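Local coordinates for Lmo2445 protein (Listeria monocytogenes EGD-e, PDB 5HZL) that is of unknown function but is a secreted, calcium-binding, internalin-like protein built around leucine-rich repeats, at residues Phe24-Ile29 against Leu62-Glu67; Ile165-Pro170 against Pro186-Leu191; Leu276-Leu281 against Trp291-Val296. All blocks are in the same frame, centred on the assembly; numbering follows the deposited sequence.

The three contacts follow one another along the elongated chain. Contact 1 comes first, joining helix 27-36 to the turn before helix 66-70, next to the first strand (56-58) of the seven-stranded parallel repeat sheet. Contact 2 lies near the other end of that sheet, around strands 174-176 and 197-199; its centre is about 35 Å from that of contact 1. Contact 3 pairs two strands of a separate five-stranded mixed sheet, its centre about 28 Å from the centre of contact 2 and about 42 Å from that of contact 1. None touches another. Together they sample an N-terminal cap, the repeat array and a C-terminal beta domain. Contacts 1 and 2 each include one calcium-binding residue; contact 3 lies away from the known sites.

Contact 1: residues Phe24-Ile29 against Leu62-Glu67; sequences FPVEAI and LGLTGE. With CA (calcium ion), chain B.
L64 meets V26, A28 and I29 through its two methyl tips alone, while E27, in the middle of that same run, carries a calcium ion. The contact is part of the interface between the N-terminal cap of internalins, a domain whose family is grouped with the EF-hands, and the beginning of the leucine-rich repeats. What passes between the two segments is purely apolar. CD2 of L64 lies 3.7 Å from CG1 of I29. The same methyl is 3.9 Å from CB of A28 and also approaches CG1 of V26, more loosely. The other branch, CD1 of L64, completes the grip on I29, 3.9 Å from its CG1. Isoleucine suits this place because its longer arm can cross L64 obliquely: CG1 is anti to the carbonyl carbon (chi1 -65°) and runs down to the two leucine methyls. A28 is small enough to let the helix come close, and its CB also meets CB of L62 at 4.3 Å.

The turn carrying the leucines is held by polar groups behind it. N88 OD1 accepts hydrogen bonds from the backbone N of both L62 and L64, and G63 takes a positive phi, which favours glycine. T65 occupies the N-cap position of helix 66-70: its OG1 caps a backbone N just beyond E67, and D68 OD2 accepts from the N of T65, an exchange consistent with a capping box. On the other segment P25 centres an inverse gamma turn just before V26, the N-cap residue of helix 27-36. E27 then extends fully, its CG anti to the backbone N (chi1 -179°), and together with E31 it binds the metal, its own OE2 lying 2.6 Å from the calcium ion.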
loop_
_atom_site.group_PDB
_atom_site.type_symbol
_atom_site.label_atom_id
_atom_site.label_comp_id
_atom_site.label_asym_id
_atom_site.label_seq_id
_atom_site.Cartn_x
_atom_site.Cartn_y
_atom_site.Cartn_z
ATOM N N PHE A 24 5.568 -23.673 16.657
ATOM C CA PHE A 24 6.025 -22.475 15.962
ATOM C C PHE A 24 7.543 -22.382 16.103
ATOM O O PHE A 24 8.024 -21.764 17.031
ATOM C CB PHE A 24 5.329 -21.254 16.568
ATOM C CG PHE A 24 3.836 -21.424 16.743
ATOM C CD1 PHE A 24 2.973 -21.339 15.658
ATOM C CD2 PHE A 24 3.293 -21.656 18.004
ATOM C CE1 PHE A 24 1.604 -21.492 15.819
ATOM C CE2 PHE A 24 1.917 -21.800 18.178
ATOM C CZ PHE A 24 1.071 -21.715 17.080
ATOM N N PRO A 25 8.303 -23.009 15.181
ATOM C CA PRO A 25 9.762 -23.025 15.274
ATOM C C PRO A 25 10.550 -21.789 14.794
ATOM O O PRO A 25 11.453 -21.901 13.970
ATOM C CB PRO A 25 10.143 -24.312 14.510
ATOM C CG PRO A 25 9.054 -24.516 13.551
ATOM C CD PRO A 25 7.813 -23.936 14.145
ATOM N N VAL A 26 10.209 -20.631 15.341
ATOM C CA VAL A 26 10.874 -19.373 15.067
ATOM C C VAL A 26 10.988 -18.778 16.462
ATOM O O VAL A 26 9.956 -18.471 17.080
ATOM C CB VAL A 26 10.049 -18.455 14.145
ATOM C CG1 VAL A 26 10.696 -17.083 14.028
ATOM C CG2 VAL A 26 9.874 -19.081 12.771
ATOM N N GLU A 27 12.224 -18.638 16.956
ATOM C CA GLU A 27 12.500 -18.109 18.311
ATOM C C GLU A 27 11.557 -16.977 18.772
ATOM O O GLU A 27 10.792 -17.143 19.739
ATOM C CB GLU A 27 13.966 -17.649 18.425
ATOM C CG GLU A 27 14.355 -17.105 19.800
ATOM C CD GLU A 27 15.801 -16.625 19.885
ATOM O OE1 GLU A 27 16.601 -16.834 18.935
ATOM O OE2 GLU A 27 16.132 -16.031 20.933
ATOM N N ALA A 28 11.618 -15.857 18.047
ATOM C CA ALA A 28 10.828 -14.664 18.338
ATOM C C ALA A 28 9.329 -14.909 18.477
ATOM O O ALA A 28 8.701 -14.382 19.396
ATOM C CB ALA A 28 11.072 -13.628 17.264
ATOM N N ILE A 29 8.769 -15.701 17.569
ATOM C CA ILE A 29 7.342 -15.993 17.574
ATOM C C ILE A 29 6.979 -16.883 18.756
ATOM O O ILE A 29 6.000 -16.613 19.446
ATOM C CB ILE A 29 6.876 -16.569 16.216
ATOM C CG1 ILE A 29 7.045 -15.484 15.129
ATOM C CG2 ILE A 29 5.422 -17.038 16.282
ATOM C CD1 ILE A 29 6.684 -15.889 13.713
ATOM N N LEU A 62 9.711 -7.206 15.989
ATOM C CA LEU A 62 10.527 -8.420 16.289
ATOM C C LEU A 62 11.417 -8.866 15.115
ATOM O O LEU A 62 11.916 -9.985 15.102
ATOM C CB LEU A 62 9.625 -9.596 16.709
ATOM C CG LEU A 62 8.758 -9.423 17.956
ATOM C CD1 LEU A 62 7.754 -10.560 18.077
ATOM C CD2 LEU A 62 9.610 -9.295 19.204
ATOM N N GLY A 63 11.614 -8.001 14.131
ATOM C CA GLY A 63 12.456 -8.362 12.999
ATOM C C GLY A 63 11.969 -9.509 12.131
ATOM O O GLY A 63 12.752 -10.065 11.359
ATOM N N LEU A 64 10.676 -9.826 12.228
ATOM C CA LEU A 64 10.085 -10.929 11.479
ATOM C C LEU A 64 9.908 -10.677 9.970
ATOM O O LEU A 64 9.553 -9.584 9.547
ATOM C CB LEU A 64 8.711 -11.275 12.067
ATOM C CG LEU A 64 8.610 -11.635 13.548
ATOM C CD1 LEU A 64 7.161 -11.797 13.965
ATOM C CD2 LEU A 64 9.371 -12.901 13.847
ATOM N N THR A 65 10.153 -11.725 9.186
ATOM C CA THR A 65 9.993 -11.720 7.747
ATOM C C THR A 65 8.693 -12.454 7.459
ATOM O O THR A 65 8.090 -12.987 8.372
ATOM C CB THR A 65 11.135 -12.491 7.063
ATOM O OG1 THR A 65 11.146 -13.849 7.525
ATOM C CG2 THR A 65 12.465 -11.861 7.373
ATOM N N GLY A 66 8.266 -12.480 6.196
ATOM C CA GLY A 66 7.055 -13.207 5.772
ATOM C C GLY A 66 7.190 -14.693 6.098
ATOM O O GLY A 66 6.258 -15.293 6.625
ATOM N N GLU A 67 8.351 -15.275 5.768
ATOM C CA GLU A 67 8.678 -16.680 6.082
ATOM C C GLU A 67 8.464 -17.000 7.551
ATOM O O GLU A 67 7.867 -18.012 7.887
ATOM C CB GLU A 67 10.158 -16.963 5.786
ATOM C CG GLU A 67 10.533 -17.378 4.373
ATOM C CD GLU A 67 10.240 -18.852 4.103
ATOM O OE1 GLU A 67 10.942 -19.459 3.260
ATOM O OE2 GLU A 67 9.344 -19.430 4.755
HETATM CA CA CA B . 15.088 -14.416 22.660
#

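Contact 2: residues Ile165-Pro170 against Pro186-Leu191. With CA (calcium ion), chain D.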
loop_
_atom_site.group_PDB
_atom_site.type_symbol
_atom_site.label_atom_id
_atom_site.label_comp_id
_atom_site.label_asym_id
_atom_site.label_seq_id
_atom_site.Cartn_x
_atom_site.Cartn_y
_atom_site.Cartn_z
ATOM N N ILE A 165 -11.083 -0.029 -9.386
ATOM C CA ILE A 165 -10.675 -0.874 -8.257
ATOM C C ILE A 165 -11.349 -0.418 -6.964
ATOM O O ILE A 165 -11.772 0.738 -6.824
ATOM C CB ILE A 165 -9.147 -0.996 -8.017
ATOM C CG1 ILE A 165 -8.520 0.290 -7.473
ATOM C CG2 ILE A 165 -8.436 -1.483 -9.280
ATOM C CD1 ILE A 165 -7.075 0.072 -7.076
ATOM N N TRP A 166 -11.422 -1.363 -6.037
ATOM C CA TRP A 166 -12.006 -1.192 -4.724
ATOM C C TRP A 166 -13.524 -0.889 -4.737
ATOM O O TRP A 166 -14.052 -0.177 -3.870
ATOM C CB TRP A 166 -11.183 -0.200 -3.878
ATOM C CG TRP A 166 -9.697 -0.543 -3.797
ATOM C CD1 TRP A 166 -9.151 -1.785 -3.598
ATOM C CD2 TRP A 166 -8.594 0.376 -3.804
ATOM N NE1 TRP A 166 -7.783 -1.701 -3.552
ATOM C CE2 TRP A 166 -7.413 -0.387 -3.662
ATOM C CE3 TRP A 166 -8.485 1.767 -3.938
ATOM C CZ2 TRP A 166 -6.139 0.199 -3.649
ATOM C CZ3 TRP A 166 -7.223 2.344 -3.926
ATOM C CH2 TRP A 166 -6.066 1.556 -3.784
HETATM N N MSE A 167 -14.212 -1.479 -5.716
HETATM C CA MSE A 167 -15.662 -1.340 -5.871
HETATM C C MSE A 167 -16.359 -2.616 -5.496
HETATM O O MSE A 167 -17.546 -2.797 -5.766
HETATM C CB MSE A 167 -15.940 -0.990 -7.318
HETATM C CG MSE A 167 -15.456 0.417 -7.623
HETATM SE SE MSE A 167 -16.580 1.707 -6.653
HETATM C CE MSE A 167 -18.211 1.629 -7.764
ATOM N N ASN A 168 -15.613 -3.501 -4.846
ATOM C CA ASN A 168 -16.090 -4.799 -4.391
ATOM C C ASN A 168 -16.307 -4.851 -2.850
ATOM O O ASN A 168 -16.497 -5.938 -2.305
ATOM C CB ASN A 168 -15.045 -5.862 -4.810
ATOM C CG ASN A 168 -13.635 -5.602 -4.213
ATOM O OD1 ASN A 168 -13.229 -4.446 -3.995
ATOM N ND2 ASN A 168 -12.883 -6.684 -3.959
HETATM N N MSE A 169 -16.278 -3.694 -2.168
HETATM C CA MSE A 169 -16.419 -3.609 -0.696
HETATM C C MSE A 169 -17.563 -2.698 -0.314
HETATM O O MSE A 169 -17.351 -1.513 -0.057
HETATM C CB MSE A 169 -15.089 -3.084 -0.166
HETATM C CG MSE A 169 -14.030 -4.191 -0.192
HETATM SE SE MSE A 169 -12.242 -3.495 0.259
HETATM C CE MSE A 169 -11.818 -2.806 -1.538
ATOM N N PRO A 170 -18.781 -3.244 -0.233
ATOM C CA PRO A 170 -19.968 -2.413 0.051
ATOM C C PRO A 170 -20.034 -1.620 1.357
ATOM O O PRO A 170 -20.873 -0.724 1.462
ATOM C CB PRO A 170 -21.134 -3.415 -0.033
ATOM C CG PRO A 170 -20.534 -4.740 0.226
ATOM C CD PRO A 170 -19.140 -4.677 -0.314
ATOM N N PRO A 186 -8.210 6.527 -8.373
ATOM C CA PRO A 186 -9.274 5.520 -8.356
ATOM C C PRO A 186 -10.597 6.307 -8.337
ATOM O O PRO A 186 -11.198 6.505 -7.287
ATOM C CB PRO A 186 -9.030 4.766 -7.052
ATOM C CG PRO A 186 -8.337 5.738 -6.175
ATOM C CD PRO A 186 -7.540 6.635 -7.065
ATOM N N GLU A 187 -11.024 6.762 -9.510
ATOM C CA GLU A 187 -12.232 7.581 -9.632
ATOM C C GLU A 187 -13.539 7.030 -9.099
ATOM O O GLU A 187 -14.210 7.706 -8.326
ATOM C CB GLU A 187 -12.461 8.017 -11.080
ATOM C CG GLU A 187 -11.426 8.995 -11.588
ATOM C CD GLU A 187 -11.796 9.585 -12.929
ATOM O OE1 GLU A 187 -11.343 10.717 -13.196
ATOM O OE2 GLU A 187 -12.553 8.943 -13.705
ATOM N N ASP A 188 -13.907 5.825 -9.522
ATOM C CA ASP A 188 -15.182 5.241 -9.101
ATOM C C ASP A 188 -15.468 5.335 -7.608
ATOM O O ASP A 188 -16.512 5.865 -7.215
ATOM C CB ASP A 188 -15.314 3.773 -9.534
ATOM C CG ASP A 188 -15.404 3.591 -11.044
ATOM O OD1 ASP A 188 -15.062 4.506 -11.816
ATOM O OD2 ASP A 188 -15.830 2.493 -11.452
ATOM N N ILE A 189 -14.533 4.847 -6.793
ATOM C CA ILE A 189 -14.710 4.838 -5.342
ATOM C C ILE A 189 -14.849 6.247 -4.748
ATOM O O ILE A 189 -15.686 6.443 -3.860
ATOM C CB ILE A 189 -13.618 3.996 -4.627
ATOM C CG1 ILE A 189 -14.025 3.652 -3.188
ATOM C CG2 ILE A 189 -12.254 4.664 -4.697
ATOM C CD1 ILE A 189 -15.286 2.810 -3.086
ATOM N N PHE A 190 -14.069 7.225 -5.224
ATOM C CA PHE A 190 -14.212 8.587 -4.696
ATOM C C PHE A 190 -15.512 9.261 -5.130
ATOM O O PHE A 190 -16.073 10.053 -4.375
ATOM C CB PHE A 190 -13.032 9.501 -5.034
ATOM C CG PHE A 190 -11.729 9.082 -4.421
ATOM C CD1 PHE A 190 -11.641 8.769 -3.066
ATOM C CD2 PHE A 190 -10.571 9.105 -5.161
ATOM C CE1 PHE A 190 -10.436 8.402 -2.492
ATOM C CE2 PHE A 190 -9.358 8.750 -4.586
ATOM C CZ PHE A 190 -9.288 8.397 -3.248
ATOM N N LEU A 191 -15.987 8.942 -6.331
ATOM C CA LEU A 191 -17.228 9.521 -6.866
ATOM C C LEU A 191 -18.507 8.806 -6.437
ATOM O O LEU A 191 -19.592 9.356 -6.613
ATOM C CB LEU A 191 -17.181 9.574 -8.395
ATOM C CG LEU A 191 -16.056 10.405 -9.017
ATOM C CD1 LEU A 191 -16.141 10.291 -10.532
ATOM C CD2 LEU A 191 -16.112 11.861 -8.573
HETATM CA CA CA D . -12.626 9.218 -16.248
HETATM O O HOH W 1 -12.382 3.467 -7.594
#
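A loop and a short helix of the leucine-rich-repeat region meet here beside a calcium site: I165-P170, ahead of strand 174-176, lies against the start of helix 187-191. One water joins their backbones. It donates to O of I165 at 2.9 Å and accepts from N of I189 at 2.7 Å, so an amide of the helix's first turn, which has no partner within the helix, is satisfied across the contact. Proline is tolerated at P186 because an N-cap residue need not donate an N-H to the helix, and its CG approaches CZ3 of W166 at 4.2 Å.

M167, a selenomethionine in the crystal, lies across D188 at about a right angle. The bend at chi2 (-68°) brings its SE to 3.8 Å from CB of D188, and that at chi3 (-75°) sets CE of M167 4.0 Å from the same CB. A long, flexible and weakly polar side chain can follow such an uneven surface. CD1 of I189, a branched and apolar residue, lies near both SE of M167 and the carbonyl O of W166. The indole of W166 has CD1 of I165 over the centre of one face, 3.4 Å above the plane, while its NE1 is hydrogen-bonded to O of P139.

The CB of E187 points away from the loop, and its OE2 binds calcium at 2.6 Å alongside E163, whose backbone is hydrogen-bonded to that of D188. Among the neighbouring elements, W166 and I189 both pack on L175 of strand 174-176, the W166 ring also meets F141, and P186 rests on F200, just past strand 197-199.

Contact 3: residues Leu276-Leu281 against Trp291-Val296; sequences LLEISL and WYDFPV
Three rings of W291-V296 meet L276-L281, none stacked on the facing strand. Y292 receives CD1 of L281 at its edge, near the ring plane, 4.0 Å from CE2 of Y292. F294 is approached obliquely by CD1 of I279, and W291 obliquely by OE2 of E278, whose carboxylate is tilted 23° from the indole plane. On the Y292 and F294 side of the sheet, L277 and I279 form an apolar layer against helix 223-227 and nearby loops, to which L281 adds its CD1. This suits leucine, isoleucine and aromatic rings; the OH of Y292 is hydrogen-bonded to O of L182.

The other side is more polar. E278 and D293 run side by side and point the same way, two like charges close together: OE1 of E278 lies 3.0 Å from OD1 of D293. K243 offers E278 a long, weak ion pair. L276 adds CD1 against CG of P295.

The strands are tied by paired backbone hydrogen bonds at L277-F294, where N of F294 reaches O of L277 at 2.7 Å, and at I279-Y292. This is an antiparallel beta hairpin, part of a C-terminal domain assigned to the immunoglobulin-like E-set group.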
loop_
_atom_site.group_PDB
_atom_site.type_symbol
_atom_site.label_atom_id
_atom_site.label_comp_id
_atom_site.label_asym_id
_atom_site.label_seq_id
_atom_site.Cartn_x
_atom_site.Cartn_y
_atom_site.Cartn_z
ATOM N N LEU A 276 16.187 17.575 -15.643
ATOM C CA LEU A 276 15.188 16.941 -14.803
ATOM C C LEU A 276 13.954 17.833 -14.939
ATOM O O LEU A 276 13.939 18.972 -14.471
ATOM C CB LEU A 276 15.662 16.862 -13.356
ATOM C CG LEU A 276 14.693 16.206 -12.377
ATOM C CD1 LEU A 276 14.429 14.764 -12.805
ATOM C CD2 LEU A 276 15.229 16.279 -10.954
ATOM N N LEU A 277 12.928 17.317 -15.599
ATOM C CA LEU A 277 11.704 18.073 -15.819
ATOM C C LEU A 277 10.685 17.727 -14.764
ATOM O O LEU A 277 10.561 16.581 -14.369
ATOM C CB LEU A 277 11.182 17.781 -17.213
ATOM C CG LEU A 277 12.130 18.330 -18.284
ATOM C CD1 LEU A 277 11.898 17.669 -19.625
ATOM C CD2 LEU A 277 12.012 19.840 -18.382
ATOM N N GLU A 278 9.950 18.728 -14.313
ATOM C CA GLU A 278 8.963 18.523 -13.282
ATOM C C GLU A 278 7.653 19.240 -13.576
ATOM O O GLU A 278 7.652 20.381 -14.010
ATOM C CB GLU A 278 9.548 18.983 -11.946
ATOM C CG GLU A 278 8.588 18.928 -10.760
ATOM C CD GLU A 278 9.243 19.297 -9.436
ATOM O OE1 GLU A 278 10.381 18.848 -9.167
ATOM O OE2 GLU A 278 8.597 20.020 -8.645
ATOM N N ILE A 279 6.553 18.535 -13.340
ATOM C CA ILE A 279 5.212 19.057 -13.497
ATOM C C ILE A 279 4.724 19.148 -12.060
ATOM O O ILE A 279 4.568 18.136 -11.404
ATOM C CB ILE A 279 4.302 18.119 -14.301
ATOM C CG1 ILE A 279 4.873 17.911 -15.704
ATOM C CG2 ILE A 279 2.900 18.706 -14.401
ATOM C CD1 ILE A 279 4.099 16.926 -16.563
ATOM N N SER A 280 4.510 20.365 -11.579
ATOM C CA SER A 280 4.053 20.631 -10.223
ATOM C C SER A 280 2.597 21.072 -10.281
ATOM O O SER A 280 2.283 22.068 -10.916
ATOM C CB SER A 280 4.928 21.725 -9.623
ATOM O OG SER A 280 4.450 22.151 -8.365
ATOM N N LEU A 281 1.722 20.329 -9.612
ATOM C CA LEU A 281 0.278 20.598 -9.566
ATOM C C LEU A 281 -0.078 21.097 -8.174
ATOM O O LEU A 281 0.591 20.737 -7.216
ATOM C CB LEU A 281 -0.459 19.296 -9.823
ATOM C CG LEU A 281 0.061 18.546 -11.055
ATOM C CD1 LEU A 281 -0.549 17.159 -11.154
ATOM C CD2 LEU A 281 -0.180 19.348 -12.320
ATOM N N TRP A 291 3.356 16.189 -7.626
ATOM C CA TRP A 291 4.441 16.563 -8.559
ATOM C C TRP A 291 5.067 15.333 -9.211
ATOM O O TRP A 291 5.204 14.294 -8.579
ATOM C CB TRP A 291 5.525 17.474 -7.955
ATOM C CG TRP A 291 6.259 16.988 -6.744
ATOM C CD1 TRP A 291 6.016 17.349 -5.442
ATOM C CD2 TRP A 291 7.369 16.080 -6.704
ATOM N NE1 TRP A 291 6.900 16.723 -4.603
ATOM C CE2 TRP A 291 7.738 15.932 -5.345
ATOM C CE3 TRP A 291 8.074 15.355 -7.680
ATOM C CZ2 TRP A 291 8.791 15.092 -4.936
ATOM C CZ3 TRP A 291 9.125 14.520 -7.272
ATOM C CH2 TRP A 291 9.472 14.403 -5.908
ATOM N N TYR A 292 5.455 15.458 -10.479
ATOM C CA TYR A 292 6.044 14.341 -11.226
ATOM C C TYR A 292 7.333 14.709 -11.935
ATOM O O TYR A 292 7.342 15.650 -12.684
ATOM C CB TYR A 292 5.034 13.833 -12.248
ATOM C CG TYR A 292 3.749 13.378 -11.603
ATOM C CD1 TYR A 292 3.673 12.146 -10.969
ATOM C CD2 TYR A 292 2.609 14.172 -11.621
ATOM C CE1 TYR A 292 2.499 11.705 -10.366
ATOM C CE2 TYR A 292 1.432 13.738 -11.019
ATOM C CZ TYR A 292 1.386 12.499 -10.389
ATOM O OH TYR A 292 0.229 12.063 -9.799
ATOM N N ASP A 293 8.408 13.956 -11.695
ATOM C CA ASP A 293 9.715 14.207 -12.329
ATOM C C ASP A 293 9.989 13.297 -13.521
ATOM O O ASP A 293 9.647 12.111 -13.519
ATOM C CB ASP A 293 10.874 14.067 -11.333
ATOM C CG ASP A 293 10.950 15.210 -10.329
ATOM O OD1 ASP A 293 10.101 16.134 -10.352
ATOM O OD2 ASP A 293 11.894 15.176 -9.509
ATOM N N PHE A 294 10.642 13.869 -14.526
ATOM C CA PHE A 294 10.972 13.171 -15.754
ATOM C C PHE A 294 12.436 13.429 -16.067
ATOM O O PHE A 294 12.761 14.499 -16.558
ATOM C CB PHE A 294 10.072 13.690 -16.877
ATOM C CG PHE A 294 8.611 13.626 -16.541
ATOM C CD1 PHE A 294 7.889 12.463 -16.741
ATOM C CD2 PHE A 294 7.963 14.719 -15.997
ATOM C CE1 PHE A 294 6.541 12.391 -16.420
ATOM C CE2 PHE A 294 6.614 14.659 -15.674
ATOM C CZ PHE A 294 5.901 13.496 -15.880
ATOM N N PRO A 295 13.335 12.477 -15.730
ATOM C CA PRO A 295 14.755 12.677 -16.058
ATOM C C PRO A 295 14.934 12.560 -17.572
ATOM O O PRO A 295 14.476 11.589 -18.177
ATOM C CB PRO A 295 15.469 11.533 -15.326
ATOM C CG PRO A 295 14.473 10.979 -14.369
ATOM C CD PRO A 295 13.124 11.242 -14.955
ATOM N N VAL A 296 15.576 13.551 -18.178
ATOM C CA VAL A 296 15.770 13.562 -19.620
ATOM C C VAL A 296 17.184 13.948 -20.034
ATOM O O VAL A 296 17.814 14.808 -19.419
ATOM C CB VAL A 296 14.774 14.540 -20.285
ATOM C CG1 VAL A 296 14.988 14.614 -21.802
ATOM C CG2 VAL A 296 13.344 14.110 -19.980
#